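Local coordinates for NAD-dependent epimerase/dehydratase domain-containing protein (Ruegeria pomeroyi DSS-3, PDB 3IUS) that is of unknown function but probably binds an NAD-type dinucleotide, as in the epimerase/dehydratase family of Rossmann-fold proteins, at residues F11-T16 with E42-S47. Residues are numbered along the deposited sequence; the frame is centred on the assembly and turned at random.
Sequences FGHGYT and EAIRAS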
ATOM      1  N   PHE A  11      -2.509  -8.281 -10.223  1.00 18.04           N
ATOM      2  CA  PHE A  11      -3.030  -9.351  -9.373  1.00 19.75           C
ATOM      3  C   PHE A  11      -3.604  -8.761  -8.098  1.00 18.08           C
ATOM      4  O   PHE A  11      -2.926  -8.011  -7.391  1.00 17.73           O
ATOM      5  CB  PHE A  11      -1.927 -10.351  -9.012  1.00 20.32           C
ATOM      6  CG  PHE A  11      -1.412 -11.136 -10.179  1.00 19.71           C
ATOM      7  CD1 PHE A  11      -2.009 -12.333 -10.545  1.00 26.93           C
ATOM      8  CD2 PHE A  11      -0.323 -10.685 -10.903  1.00 26.69           C
ATOM      9  CE1 PHE A  11      -1.530 -13.063 -11.620  1.00 27.80           C
ATOM     10  CE2 PHE A  11       0.160 -11.405 -11.976  1.00 27.50           C
ATOM     11  CZ  PHE A  11      -0.447 -12.592 -12.339  1.00 21.88           C
ATOM     12  N   GLY A  12      -4.845  -9.113  -7.789  1.00 18.86           N
ATOM     13  CA  GLY A  12      -5.514  -8.536  -6.641  1.00 19.73           C
ATOM     14  C   GLY A  12      -5.752  -7.062  -6.887  1.00 18.61           C
ATOM     15  O   GLY A  12      -5.361  -6.211  -6.087  1.00 21.18           O
ATOM     16  N   HIS A  13      -6.387  -6.768  -8.017  1.00 19.86           N
ATOM     17  CA  HIS A  13      -6.685  -5.403  -8.432  1.00 19.76           C
ATOM     18  C   HIS A  13      -7.714  -4.770  -7.500  1.00 21.13           C
ATOM     19  O   HIS A  13      -8.909  -4.773  -7.792  1.00 22.22           O
ATOM     20  CB  HIS A  13      -7.236  -5.422  -9.853  1.00 18.57           C
ATOM     21  CG  HIS A  13      -7.259  -4.080 -10.516  1.00 24.00           C
ATOM     22  ND1 HIS A  13      -6.144  -3.520 -11.103  1.00 23.29           N
ATOM     23  CD2 HIS A  13      -8.269  -3.199 -10.711  1.00 21.75           C
ATOM     24  CE1 HIS A  13      -6.463  -2.346 -11.618  1.00 23.20           C
ATOM     25  NE2 HIS A  13      -7.747  -2.127 -11.395  1.00 18.88           N
ATOM     26  N   GLY A  14      -7.241  -4.220  -6.386  1.00 18.01           N
ATOM     27  CA  GLY A  14      -8.129  -3.665  -5.378  1.00 26.24           C
ATOM     28  C   GLY A  14      -8.076  -2.152  -5.277  1.00 24.27           C
ATOM     29  O   GLY A  14      -7.855  -1.459  -6.265  1.00 18.30           O
ATOM     30  N   TYR A  15      -8.274  -1.651  -4.063  1.00 25.91           N
ATOM     31  CA  TYR A  15      -8.374  -0.219  -3.805  1.00 26.61           C
ATOM     32  C   TYR A  15      -7.267   0.599  -4.473  1.00 24.46           C
ATOM     33  O   TYR A  15      -7.548   1.533  -5.226  1.00 21.58           O
ATOM     34  CB  TYR A  15      -8.404   0.039  -2.294  1.00 26.81           C
ATOM     35  CG  TYR A  15      -8.640   1.486  -1.927  1.00 23.09           C
ATOM     36  CD1 TYR A  15      -9.911   2.047  -2.007  1.00 27.27           C
ATOM     37  CD2 TYR A  15      -7.594   2.289  -1.501  1.00 20.10           C
ATOM     38  CE1 TYR A  15     -10.125   3.377  -1.678  1.00 30.81           C
ATOM     39  CE2 TYR A  15      -7.796   3.614  -1.172  1.00 23.56           C
ATOM     40  CZ  TYR A  15      -9.061   4.154  -1.258  1.00 25.73           C
ATOM     41  OH  TYR A  15      -9.253   5.474  -0.928  1.00 21.53           O
ATOM     42  N   THR A  16      -6.018   0.235  -4.201  1.00 16.93           N
ATOM     43  CA  THR A  16      -4.865   0.964  -4.720  1.00 20.26           C
ATOM     44  C   THR A  16      -4.710   0.829  -6.232  1.00 18.44           C
ATOM     45  O   THR A  16      -4.585   1.826  -6.939  1.00 17.36           O
ATOM     46  CB  THR A  16      -3.563   0.512  -4.026  1.00 21.29           C
ATOM     47  OG1 THR A  16      -3.607   0.896  -2.647  1.00 23.92           O
ATOM     48  CG2 THR A  16      -2.341   1.140  -4.683  1.00 18.15           C
ATOM     49  N   GLU A  42     -17.383  -6.329 -11.383  1.00 26.09           N
ATOM     50  CA  GLU A  42     -17.990  -5.057 -11.760  1.00 30.62           C
ATOM     51  C   GLU A  42     -17.084  -3.877 -11.439  1.00 25.32           C
ATOM     52  O   GLU A  42     -16.803  -3.035 -12.297  1.00 22.16           O
ATOM     53  CB  GLU A  42     -19.297  -4.883 -10.987  1.00 43.14           C
ATOM     54  CG  GLU A  42     -20.428  -4.265 -11.768  1.00 52.75           C
ATOM     55  CD  GLU A  42     -21.316  -5.313 -12.403  1.00 62.03           C
ATOM     56  OE1 GLU A  42     -22.541  -5.284 -12.154  1.00 67.74           O
ATOM     57  OE2 GLU A  42     -20.784  -6.177 -13.133  1.00 62.43           O
ATOM     58  N   ALA A  43     -16.641  -3.817 -10.187  1.00 25.96           N
ATOM     59  CA  ALA A  43     -15.791  -2.732  -9.711  1.00 27.81           C
ATOM     60  C   ALA A  43     -14.470  -2.679 -10.472  1.00 20.09           C
ATOM     61  O   ALA A  43     -13.952  -1.604 -10.758  1.00 21.84           O
ATOM     62  CB  ALA A  43     -15.542  -2.870  -8.220  1.00 30.00           C
ATOM     63  N   ILE A  44     -13.930  -3.846 -10.798  1.00 20.15           N
ATOM     64  CA  ILE A  44     -12.690  -3.904 -11.562  1.00 19.91           C
ATOM     65  C   ILE A  44     -12.889  -3.337 -12.966  1.00 20.92           C
ATOM     66  O   ILE A  44     -12.081  -2.539 -13.442  1.00 19.79           O
ATOM     67  CB  ILE A  44     -12.130  -5.337 -11.624  1.00 20.00           C
ATOM     68  CG1 ILE A  44     -11.619  -5.752 -10.242  1.00 26.86           C
ATOM     69  CG2 ILE A  44     -10.996  -5.437 -12.647  1.00 19.85           C
ATOM     70  CD1 ILE A  44     -11.132  -7.181 -10.167  1.00 24.54           C
ATOM     71  N   ARG A  45     -13.974  -3.738 -13.623  1.00 23.53           N
ATOM     72  CA  ARG A  45     -14.282  -3.226 -14.953  1.00 20.63           C
ATOM     73  C   ARG A  45     -14.423  -1.702 -14.939  1.00 21.45           C
ATOM     74  O   ARG A  45     -13.856  -1.010 -15.784  1.00 22.00           O
ATOM     75  CB  ARG A  45     -15.548  -3.885 -15.506  1.00 23.61           C
ATOM     76  CG  ARG A  45     -16.019  -3.306 -16.830  1.00 23.61           C
ATOM     77  CD  ARG A  45     -17.116  -4.157 -17.459  1.00 33.07           C
ATOM     78  NE  ARG A  45     -16.587  -5.392 -18.037  1.00 42.98           N
ATOM     79  CZ  ARG A  45     -16.762  -6.605 -17.522  1.00 41.92           C
ATOM     80  NH1 ARG A  45     -17.466  -6.768 -16.409  1.00 42.86           N
ATOM     81  NH2 ARG A  45     -16.235  -7.661 -18.127  1.00 45.36           N
ATOM     82  N   ALA A  46     -15.175  -1.186 -13.971  1.00 22.71           N
ATOM     83  CA  ALA A  46     -15.374   0.256 -13.835  1.00 24.54           C
ATOM     84  C   ALA A  46     -14.067   1.033 -13.642  1.00 24.00           C
ATOM     85  O   ALA A  46     -13.986   2.216 -13.975  1.00 24.34           O
ATOM     86  CB  ALA A  46     -16.342   0.553 -12.690  1.00 28.04           C
ATOM     87  N   SER A  47     -13.053   0.367 -13.091  1.00 22.22           N
ATOM     88  CA  SER A  47     -11.761   0.997 -12.840  1.00 21.50           C
ATOM     89  C   SER A  47     -10.914   1.004 -14.103  1.00 18.94           C
ATOM     90  O   SER A  47      -9.770   1.465 -14.094  1.00 20.90           O
ATOM     91  CB  SER A  47     -11.011   0.274 -11.724  1.00 23.44           C
ATOM     92  OG  SER A  47     -10.419  -0.921 -12.203  1.00 22.48           O
TER
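His13 reaches across to Ser47 and packs obliquely against the CG2 methyl of Ile44. Its imidazole donates from NE2 to Ser47 OG at 3.0 Å, and the hydroxyl sits at the ring edge, 15° out of the ring plane. Ser47 OG donates in turn to Ile44 O, 2.6 Å away, so the hydroxyl accepts from the ring and donates to the end of helix 41-46. Ser47 chi1 of 78° places OG between the backbone N and the carbonyl carbon, turned back toward that last turn. On the other side of the imidazole, ND1 bonds to Ser10 OG; NE2 also has a hydrogen bond with Ser21 OG. Both ring nitrogens are therefore engaged, which fixes the ring's rotation. Residues 11-16 run from the end of strand 7-11 into the start of helix 15-24. Gly12 and Gly14 fit the glycine-rich turn of a Rossmann fold, consistent with a dinucleotide-binding loop. His13, between them, is the centre of an inverse gamma turn. The van der Waals part of the contact is small. Ile44 CG2 lies 4.0 Å from His13 CD2, and Ile44 CG1 rests 3.8 Å from His13 O. That carbonyl is bonded to Arg18 NE. Ala49 touches both His13 and Ile44 and continues this buried patch. Replacing Ser47 by alanine removes the hydroxyl that joins ring and helix end; the imidazole would probably be tied less firmly to the helix, with NE2 left to its bond with Ser21. His13, Ile44 and Ser47 are all buried and closely joined, whereas Glu42, Arg45 and Ala46 are exposed to solvent and do not touch residues 11-16; Arg45 has its CB directed away from them.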